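Local coordinates for putative TetR family transcriptional regulator (Streptomyces coelicolor A3, PDB 3BQY), which probably binds DNA at cis-regulatory sites and acts as a transcriptional repressor of the TetR type, at residues D72-T77 and G202-R207; L80-R85 and H191-L196; G114-L119 and R131-V136. All blocks are in the same frame, centred on the assembly; numbering follows the deposited sequence. Where two conformers were deposited one is given.

Contact 1 (D72-T77 and G202-R207). With PO4 (phosphate ion), chain B.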
loop_
_atom_site.group_PDB
_atom_site.type_symbol
_atom_site.label_atom_id
_atom_site.label_comp_id
_atom_site.label_asym_id
_atom_site.label_seq_id
_atom_site.Cartn_x
_atom_site.Cartn_y
_atom_site.Cartn_z
ATOM N N ASP A 72 13.227 -22.933 7.322
ATOM C CA ASP A 72 13.253 -22.301 8.643
ATOM C C ASP A 72 12.134 -21.238 8.705
ATOM O O ASP A 72 11.434 -21.020 7.717
ATOM C CB ASP A 72 14.628 -21.665 8.871
ATOM C CG ASP A 72 14.781 -20.334 8.124
ATOM O OD1 ASP A 72 14.330 -20.253 6.974
ATOM O OD2 ASP A 72 15.267 -19.347 8.720
ATOM N N TRP A 73 11.981 -20.560 9.843
ATOM C CA TRP A 73 10.897 -19.601 10.006
ATOM C C TRP A 73 10.972 -18.462 8.946
ATOM O O TRP A 73 9.927 -17.946 8.509
ATOM C CB TRP A 73 10.910 -19.011 11.436
ATOM C CG TRP A 73 12.151 -18.215 11.728
ATOM C CD1 TRP A 73 13.321 -18.671 12.297
ATOM C CD2 TRP A 73 12.358 -16.827 11.431
ATOM N NE1 TRP A 73 14.242 -17.626 12.393
ATOM C CE2 TRP A 73 13.674 -16.496 11.856
ATOM C CE3 TRP A 73 11.547 -15.816 10.847
ATOM C CZ2 TRP A 73 14.210 -15.208 11.705
ATOM C CZ3 TRP A 73 12.087 -14.535 10.698
ATOM C CH2 TRP A 73 13.417 -14.249 11.115
ATOM N N SER A 74 12.190 -18.036 8.585
ATOM C CA SER A 74 12.328 -16.915 7.642
ATOM C C SER A 74 11.892 -17.349 6.239
ATOM O O SER A 74 11.224 -16.571 5.532
ATOM C CB SER A 74 13.749 -16.309 7.628
ATOM O OG SER A 74 14.695 -17.259 7.188
ATOM N N GLU A 75 12.248 -18.572 5.841
ATOM C CA GLU A 75 11.790 -19.114 4.557
ATOM C C GLU A 75 10.275 -19.298 4.540
ATOM O O GLU A 75 9.612 -18.970 3.559
ATOM C CB GLU A 75 12.474 -20.446 4.207
ATOM C CG GLU A 75 12.234 -20.875 2.755
ATOM C CD GLU A 75 12.518 -19.744 1.772
ATOM O OE1 GLU A 75 13.629 -19.176 1.847
ATOM O OE2 GLU A 75 11.615 -19.380 0.972
ATOM N N ARG A 76 9.695 -19.800 5.627
ATOM C CA ARG A 76 8.232 -19.988 5.615
ATOM C C ARG A 76 7.490 -18.638 5.612
ATOM O O ARG A 76 6.450 -18.484 4.969
ATOM C CB ARG A 76 7.792 -20.868 6.794
ATOM C CG ARG A 76 8.392 -22.289 6.665
ATOM C CD ARG A 76 8.092 -23.100 7.924
ATOM N NE ARG A 76 6.653 -23.414 8.008
ATOM C CZ ARG A 76 5.935 -23.461 9.135
ATOM N NH1 ARG A 76 6.461 -23.134 10.310
ATOM N NH2 ARG A 76 4.652 -23.805 9.074
ATOM N N THR A 77 8.021 -17.676 6.349
ATOM C CA THR A 77 7.442 -16.349 6.373
ATOM C C THR A 77 7.540 -15.734 4.961
ATOM O O THR A 77 6.572 -15.134 4.468
ATOM C CB THR A 77 8.154 -15.453 7.389
ATOM O OG1 THR A 77 7.983 -16.001 8.710
ATOM C CG2 THR A 77 7.544 -14.015 7.359
ATOM N N GLY A 202 15.746 -7.736 9.578
ATOM C CA GLY A 202 15.317 -6.936 10.728
ATOM C C GLY A 202 14.712 -7.834 11.804
ATOM O O GLY A 202 15.012 -7.663 12.989
ATOM N N LEU A 203 13.849 -8.779 11.415
ATOM C CA LEU A 203 13.295 -9.730 12.394
ATOM C C LEU A 203 14.382 -10.572 13.054
ATOM O O LEU A 203 14.316 -10.822 14.276
ATOM C CB LEU A 203 12.233 -10.630 11.756
ATOM C CG LEU A 203 10.913 -9.897 11.516
ATOM C CD1 LEU A 203 10.025 -10.677 10.533
ATOM C CD2 LEU A 203 10.227 -9.657 12.883
ATOM N N ARG A 204 15.386 -11.000 12.270
ATOM C CA ARG A 204 16.514 -11.747 12.830
ATOM C C ARG A 204 17.176 -10.896 13.902
ATOM O O ARG A 204 17.540 -11.388 14.973
ATOM C CB ARG A 204 17.536 -12.125 11.744
ATOM C CG ARG A 204 17.089 -13.260 10.833
ATOM C CD ARG A 204 18.036 -13.444 9.632
ATOM N NE ARG A 204 17.499 -14.427 8.693
ATOM C CZ ARG A 204 17.026 -14.156 7.484
ATOM N NH1 ARG A 204 17.048 -12.924 7.008
ATOM N NH2 ARG A 204 16.576 -15.143 6.718
ATOM N N ALA A 205 17.327 -9.604 13.622
ATOM C CA ALA A 205 17.967 -8.700 14.579
ATOM C C ALA A 205 17.162 -8.533 15.870
ATOM O O ALA A 205 17.745 -8.463 16.951
ATOM C CB ALA A 205 18.251 -7.352 13.953
ATOM N N VAL A 206 15.838 -8.454 15.764
ATOM C CA VAL A 206 15.023 -8.248 16.966
ATOM C C VAL A 206 14.704 -9.537 17.718
ATOM O O VAL A 206 14.311 -9.474 18.880
ATOM C CB VAL A 206 13.691 -7.458 16.710
ATOM C CG1 VAL A 206 13.957 -6.120 16.028
ATOM C CG2 VAL A 206 12.717 -8.254 15.898
ATOM N N ARG A 207 14.874 -10.701 17.092
ATOM C CA ARG A 207 14.476 -11.929 17.777
ATOM C C ARG A 207 15.130 -12.054 19.170
ATOM O O ARG A 207 16.110 -12.778 19.360
ATOM C CB ARG A 207 14.691 -13.194 16.946
ATOM C CG ARG A 207 14.058 -14.415 17.678
ATOM C CD ARG A 207 13.826 -15.566 16.773
ATOM N NE ARG A 207 15.038 -15.936 16.066
ATOM C CZ ARG A 207 15.303 -17.162 15.609
ATOM N NH1 ARG A 207 14.443 -18.148 15.793
ATOM N NH2 ARG A 207 16.450 -17.410 14.972
HETATM P P PO4 B . 16.335 -20.525 13.783
HETATM O O1 PO4 B . 16.647 -19.194 13.128
HETATM O O2 PO4 B . 15.993 -21.542 12.711
HETATM O O3 PO4 B . 17.557 -20.957 14.581
HETATM O O4 PO4 B . 15.164 -20.390 14.748
#

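Contact 2 (L80-R85 and H191-L196). With PO4 (phosphate ion), chain C.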
loop_
_atom_site.group_PDB
_atom_site.type_symbol
_atom_site.label_atom_id
_atom_site.label_comp_id
_atom_site.label_asym_id
_atom_site.label_seq_id
_atom_site.Cartn_x
_atom_site.Cartn_y
_atom_site.Cartn_z
ATOM N N LEU A 80 4.896 -17.207 2.584
ATOM C CA LEU A 80 3.579 -16.597 2.831
ATOM C C LEU A 80 3.445 -15.228 2.164
ATOM O O LEU A 80 2.414 -14.941 1.546
ATOM C CB LEU A 80 3.328 -16.452 4.327
ATOM C CG LEU A 80 2.941 -17.736 5.074
ATOM C CD1 LEU A 80 3.109 -17.458 6.551
ATOM C CD2 LEU A 80 1.466 -18.143 4.763
ATOM N N ALA A 81 4.448 -14.366 2.336
ATOM C CA ALA A 81 4.432 -13.035 1.716
ATOM C C ALA A 81 4.447 -13.152 0.202
ATOM O O ALA A 81 3.681 -12.481 -0.488
ATOM C CB ALA A 81 5.648 -12.200 2.185
ATOM N N ARG A 82 5.307 -14.014 -0.330
ATOM C CA ARG A 82 5.319 -14.237 -1.781
ATOM C C ARG A 82 3.983 -14.738 -2.340
ATOM O O ARG A 82 3.556 -14.337 -3.428
ATOM C CB ARG A 82 6.376 -15.283 -2.154
ATOM C CG ARG A 82 7.770 -14.803 -2.105
ATOM C CD ARG A 82 8.728 -15.879 -2.639
ATOM N NE ARG A 82 10.028 -15.544 -2.112
ATOM C CZ ARG A 82 10.749 -16.296 -1.315
ATOM N NH1 ARG A 82 10.337 -17.517 -0.970
ATOM N NH2 ARG A 82 11.932 -15.842 -0.931
ATOM N N ALA A 83 3.350 -15.659 -1.621
ATOM C CA ALA A 83 2.085 -16.224 -2.065
ATOM C C ALA A 83 1.008 -15.165 -2.022
ATOM O O ALA A 83 0.158 -15.126 -2.906
ATOM C CB ALA A 83 1.671 -17.422 -1.195
ATOM N N LEU A 84 1.045 -14.285 -1.022
ATOM C CA LEU A 84 0.086 -13.178 -0.988
ATOM C C LEU A 84 0.284 -12.258 -2.206
ATOM O O LEU A 84 -0.679 -11.915 -2.909
ATOM C CB LEU A 84 0.215 -12.381 0.335
ATOM C CG LEU A 84 -0.659 -11.087 0.389
ATOM C CD1 LEU A 84 -2.160 -11.387 0.224
ATOM C CD2 LEU A 84 -0.424 -10.280 1.689
ATOM N N ARG A 85 1.522 -11.842 -2.453
ATOM C CA ARG A 85 1.835 -11.065 -3.645
ATOM C C ARG A 85 1.335 -11.743 -4.933
ATOM O O ARG A 85 0.715 -11.104 -5.781
ATOM C CB ARG A 85 3.341 -10.795 -3.726
ATOM C CG ARG A 85 3.734 -10.050 -4.976
ATOM C CD ARG A 85 5.218 -9.709 -4.975
ATOM N NE ARG A 85 5.643 -9.130 -6.247
ATOM C CZ ARG A 85 6.220 -9.809 -7.230
ATOM N NH1 ARG A 85 6.480 -11.095 -7.075
ATOM N NH2 ARG A 85 6.549 -9.204 -8.367
ATOM N N HIS A 191 12.778 -6.437 -6.666
ATOM C CA HIS A 191 12.491 -5.377 -5.684
ATOM C C HIS A 191 11.749 -5.953 -4.469
ATOM O O HIS A 191 12.093 -5.663 -3.322
ATOM C CB HIS A 191 11.676 -4.249 -6.327
ATOM C CG HIS A 191 12.442 -3.476 -7.348
ATOM N ND1 HIS A 191 11.860 -2.546 -8.176
ATOM C CD2 HIS A 191 13.741 -3.546 -7.718
ATOM C CE1 HIS A 191 12.773 -2.034 -8.977
ATOM N NE2 HIS A 191 13.924 -2.633 -8.729
ATOM N N PHE A 192 10.753 -6.789 -4.735
ATOM C CA PHE A 192 9.977 -7.409 -3.682
ATOM C C PHE A 192 10.857 -8.270 -2.772
ATOM O O PHE A 192 10.792 -8.173 -1.541
ATOM C CB PHE A 192 8.851 -8.265 -4.269
ATOM C CG PHE A 192 8.030 -8.955 -3.215
ATOM C CD1 PHE A 192 7.215 -8.218 -2.350
ATOM C CD2 PHE A 192 8.093 -10.341 -3.069
ATOM C CE1 PHE A 192 6.446 -8.867 -1.353
ATOM C CE2 PHE A 192 7.340 -10.986 -2.085
ATOM C CZ PHE A 192 6.521 -10.265 -1.233
ATOM N N GLU A 193 11.679 -9.119 -3.384
ATOM C CA GLU A 193 12.565 -9.987 -2.629
ATOM C C GLU A 193 13.529 -9.171 -1.743
ATOM O O GLU A 193 13.839 -9.581 -0.616
ATOM C CB GLU A 193 13.334 -10.929 -3.571
ATOM C CG GLU A 193 12.449 -12.016 -4.223
ATOM C CD GLU A 193 11.763 -12.944 -3.188
ATOM O OE1 GLU A 193 12.381 -13.273 -2.154
ATOM O OE2 GLU A 193 10.608 -13.345 -3.426
ATOM N N PHE A 194 14.010 -8.036 -2.258
ATOM C CA PHE A 194 14.924 -7.188 -1.506
ATOM C C PHE A 194 14.224 -6.649 -0.259
ATOM O O PHE A 194 14.800 -6.655 0.834
ATOM C CB PHE A 194 15.432 -6.036 -2.381
ATOM C CG PHE A 194 16.388 -5.131 -1.679
ATOM C CD1 PHE A 194 17.751 -5.454 -1.601
ATOM C CD2 PHE A 194 15.934 -3.973 -1.055
ATOM C CE1 PHE A 194 18.649 -4.596 -0.944
ATOM C CE2 PHE A 194 16.820 -3.119 -0.404
ATOM C CZ PHE A 194 18.173 -3.424 -0.350
ATOM N N GLY A 195 13.007 -6.131 -0.431
ATOM C CA GLY A 195 12.260 -5.565 0.705
ATOM C C GLY A 195 11.919 -6.631 1.729
ATOM O O GLY A 195 12.021 -6.406 2.933
ATOM N N LEU A 196 11.543 -7.810 1.248
ATOM C CA LEU A 196 11.262 -8.937 2.104
ATOM C C LEU A 196 12.514 -9.358 2.886
ATOM O O LEU A 196 12.447 -9.638 4.092
ATOM C CB LEU A 196 10.726 -10.091 1.207
ATOM C CG LEU A 196 10.033 -11.278 1.793
ATOM C CD1 LEU A 196 8.969 -10.842 2.860
ATOM C CD2 LEU A 196 9.489 -12.184 0.659
HETATM P P PO4 C . 16.964 -4.417 -9.662
HETATM O O1 PO4 C . 16.931 -5.652 -10.533
HETATM O O2 PO4 C . 15.924 -4.578 -8.574
HETATM O O3 PO4 C . 18.321 -4.253 -9.027
HETATM O O4 PO4 C . 16.640 -3.225 -10.503
#

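Contact 3 (G114-L119 and R131-V136). With PO4 (phosphate ion), chain D.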
loop_
_atom_site.group_PDB
_atom_site.type_symbol
_atom_site.label_atom_id
_atom_site.label_comp_id
_atom_site.label_asym_id
_atom_site.label_seq_id
_atom_site.Cartn_x
_atom_site.Cartn_y
_atom_site.Cartn_z
ATOM N N GLY A 114 -1.533 -17.915 10.476
ATOM C CA GLY A 114 -0.428 -18.773 10.059
ATOM C C GLY A 114 0.885 -18.015 10.159
ATOM O O GLY A 114 1.866 -18.540 10.697
ATOM N N LEU A 115 0.909 -16.782 9.648
ATOM C CA LEU A 115 2.134 -15.951 9.704
ATOM C C LEU A 115 2.567 -15.651 11.141
ATOM O O LEU A 115 3.740 -15.834 11.499
ATOM C CB LEU A 115 1.959 -14.641 8.909
ATOM C CG LEU A 115 3.270 -13.859 8.611
ATOM C CD1 LEU A 115 3.088 -12.882 7.408
ATOM C CD2 LEU A 115 3.760 -13.089 9.792
ATOM N N VAL A 116 1.629 -15.178 11.965
ATOM C CA VAL A 116 1.936 -14.924 13.377
ATOM C C VAL A 116 2.423 -16.218 14.070
ATOM O O VAL A 116 3.382 -16.186 14.867
ATOM C CB VAL A 116 0.699 -14.313 14.123
ATOM C CG1 VAL A 116 0.981 -14.178 15.638
ATOM C CG2 VAL A 116 0.301 -12.930 13.514
ATOM N N GLY A 117 1.760 -17.348 13.772
ATOM C CA GLY A 117 2.143 -18.652 14.329
ATOM C C GLY A 117 3.561 -19.078 13.970
ATOM O O GLY A 117 4.314 -19.589 14.796
ATOM N N VAL A 118 3.934 -18.880 12.720
ATOM C CA VAL A 118 5.307 -19.224 12.294
ATOM C C VAL A 118 6.331 -18.490 13.176
ATOM O O VAL A 118 7.292 -19.088 13.658
ATOM C CB VAL A 118 5.504 -18.857 10.800
ATOM C CG1 VAL A 118 7.000 -18.849 10.411
ATOM C CG2 VAL A 118 4.727 -19.875 9.935
ATOM N N LEU A 119 6.115 -17.194 13.377
ATOM C CA LEU A 119 7.033 -16.366 14.195
ATOM C C LEU A 119 6.990 -16.742 15.667
ATOM O O LEU A 119 8.053 -16.933 16.289
ATOM C CB LEU A 119 6.712 -14.863 14.005
ATOM C CG LEU A 119 6.899 -14.474 12.523
ATOM C CD1 LEU A 119 6.509 -12.968 12.335
ATOM C CD2 LEU A 119 8.355 -14.709 12.027
ATOM N N ARG A 131 3.147 -7.521 15.393
ATOM C CA ARG A 131 3.598 -6.341 14.661
ATOM C C ARG A 131 4.250 -6.720 13.338
ATOM O O ARG A 131 4.118 -6.006 12.347
ATOM C CB ARG A 131 4.531 -5.496 15.540
ATOM C CG ARG A 131 3.759 -4.762 16.634
ATOM C CD ARG A 131 4.629 -3.851 17.470
ATOM N NE ARG A 131 5.719 -4.562 18.151
ATOM C CZ ARG A 131 5.737 -4.861 19.447
ATOM N NH1 ARG A 131 4.706 -4.516 20.230
ATOM N NH2 ARG A 131 6.801 -5.497 19.956
ATOM N N ALA A 132 4.959 -7.851 13.312
ATOM C CA ALA A 132 5.597 -8.328 12.084
ATOM C C ALA A 132 4.537 -8.669 11.022
ATOM O O ALA A 132 4.739 -8.436 9.839
ATOM C CB ALA A 132 6.454 -9.586 12.370
ATOM N N LEU A 133 3.409 -9.226 11.456
ATOM C CA LEU A 133 2.324 -9.526 10.531
ATOM C C LEU A 133 1.950 -8.254 9.783
ATOM O O LEU A 133 1.887 -8.274 8.541
ATOM C CB LEU A 133 1.097 -10.098 11.287
ATOM C CG LEU A 133 -0.250 -10.028 10.527
ATOM C CD1 LEU A 133 -0.184 -10.949 9.297
ATOM C CD2 LEU A 133 -1.430 -10.369 11.508
ATOM N N TYR A 134 1.730 -7.158 10.512
ATOM C CA TYR A 134 1.361 -5.891 9.875
ATOM C C TYR A 134 2.487 -5.367 8.981
ATOM O O TYR A 134 2.235 -4.887 7.884
ATOM C CB TYR A 134 0.984 -4.814 10.915
ATOM C CG TYR A 134 -0.411 -5.062 11.454
ATOM C CD1 TYR A 134 -1.539 -4.678 10.729
ATOM C CD2 TYR A 134 -0.604 -5.753 12.628
ATOM C CE1 TYR A 134 -2.846 -4.943 11.207
ATOM C CE2 TYR A 134 -1.902 -6.024 13.106
ATOM C CZ TYR A 134 -3.005 -5.619 12.392
ATOM O OH TYR A 134 -4.273 -5.899 12.887
ATOM N N SER A 135 3.723 -5.480 9.435
ATOM C CA SER A 135 4.846 -4.941 8.629
ATOM C C SER A 135 4.939 -5.698 7.302
ATOM O O SER A 135 5.062 -5.088 6.230
ATOM C CB SER A 135 6.184 -5.061 9.356
ATOM O OG SER A 135 6.142 -4.445 10.636
ATOM N N VAL A 136 4.888 -7.025 7.371
ATOM C CA VAL A 136 5.043 -7.854 6.167
ATOM C C VAL A 136 3.837 -7.681 5.232
ATOM O O VAL A 136 3.996 -7.519 4.000
ATOM C CB VAL A 136 5.203 -9.366 6.530
ATOM C CG1 VAL A 136 5.138 -10.209 5.276
ATOM C CG2 VAL A 136 6.527 -9.601 7.278
HETATM P P PO4 D . 1.396 -2.205 19.845
HETATM O O1 PO4 D . 1.331 -0.935 20.661
HETATM O O2 PO4 D . 1.910 -1.855 18.465
HETATM O O3 PO4 D . 2.334 -3.198 20.484
HETATM O O4 PO4 D . 0.023 -2.785 19.745
#

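Contact 1 (D72-T77 and G202-R207)
The apolar part belongs to the Trp73 indole, which reaches from the first turn of helix 73-89 to the last turn of helix 188-206. Trp73 CZ2 meets Arg204 CG at 3.6 Å, at the ring edge, while Trp73 CH2 rests 3.9 Å from Leu203 CB. Trp73 CG takes the crowded position between backbone N and carbonyl carbon (chi1 64°), and Phe124 packs edge-to-face with the ring.

Hydrogen bonds to a phosphate ion, probably from the crystallisation liquor, come second. Trp73 NE1 donates to phosphate O1 at 3.0 Å. Arg207 NH2 gives to the same O1 at 2.6 Å, and Arg207 NH1 gives to O4 at 2.6 Å, almost straight. Trp73 NE1 sits over one guanidinium face of Arg207.

Capping is the third. Asp72 is the N-cap: its OD1 accepts from Glu75 N at 2.9 Å, met from above the carboxylate plane. OD2 separately accepts from Ser74 OG at 2.7 Å on its syn lone pair. The extended Arg204 chain crosses toward Ser74, with NH1 salt-bridged to Asp201.

Trp73 NE1 and Arg207 NH2, two donors, can lie 3.4 Å apart because both give to O1, and the anion probably offsets the charge of Arg207.

Contact 2 (L80-R85 and H191-L196)
Two long helices of the TetR-type C-terminal domain, 73-89 and 188-206, pack here in roughly antiparallel fashion (145° between the short segments) over the buried middle of the domain. At one margin lies a salt bridge. Arg82 grips Glu193 side-on with two nitrogens: NE gives to OE2 at 2.6 Å, using that oxygen's syn lone pair, and NH2 gives to OE1 at 2.9 Å from above the carboxylate plane. The Arg82 chain is extended from CG to NE and Glu193 is bent at chi2 (-60°), so the two cross at about a right angle, with both oxygens near the guanidinium plane. Arg82 NH1 turns to Glu75.

Beneath it the Phe192 ring is wedged in. Arg85 CD stands over the ring centre, 3.4 Å from the centroid of Phe192 and 14° off the normal, a CH-pi contact; Arg82 CG lies at the ring edge, in its plane. Ala81 CB touches Leu196 CD1 at 3.7 Å and Phe192 CZ at 4.0 Å. Arg85 NH2 continues to Glu147 and Thr189.

An alanine in place of Arg82 would probably leave Glu193 without this two-pronged partner and remove the CG contact at the edge of Phe192. The two arginines thus serve differently: Arg85 lays its CD on the ring face and sends its charge to Glu147, while Arg82 touches the edge and is held by Glu193 and Glu75.

Contact 3 (G114-L119 and R131-V136)
Arg131 NH1 is gripped by one bond, given at 2.7 Å to O3 of a phosphate ion, probably from the crystallisation liquor, at the edge of the guanidinium; NH2 of the same group forms a salt bridge with Asp128. Arg131 starts off away from the other segment and takes no part in the contact, which has no hydrogen bond.

Helices 106-121 and 126-151 of the TetR-type C-terminal domain, consecutive in the chain, cross with segment axes 9.3 Å apart at 126°, their CA atoms nearest each other at Val116 and Leu133. Val116 CG2 lies 3.7 Å from both CB and CD2 of Leu133 as the two side chains cross obliquely. Leu115, with CG anti to the backbone N (chi1 -166°), splits its methyls: CD2 sits 3.9 Å from Leu133 CA, and CD1 lies 4.0 Å from Val136 CG1. Leu119 CD1 presses on Ala132 CB at 3.4 Å, tighter than usual van der Waals contact.

Behind Leu119 are Trp73 and Thr77 of helix 73-89, while Leu133 also packs on Leu183 of the second subunit. The hold thus comes from shape and burial of aliphatic side chains, while Arg131, with Asp128 and the phosphate, lies beside Phe194 of the second subunit.

Overall arrangement
From the N terminus, the chain passes the predicted helix-turn-helix region before it reaches helix 73-89, which opens contacts 1 and 2. Its return partner is the last helix, 188-206, so contact 1 closes the widest loop, 124 residues, and contact 2 closes one of 105 residues nested inside it. Contact 3 is nested in both, closing a loop of 11 residues between its segments on helices 106-121 and 126-151; none of the three cross. A salt bridge from Glu75 to Arg82 couples contacts 1 and 2. Leu119 and Val118 lie against Trp73 and Thr77, and Leu80 and Ala81 touch Leu115 and Val136, so four helices of the C-terminal domain are knitted together beside the second subunit.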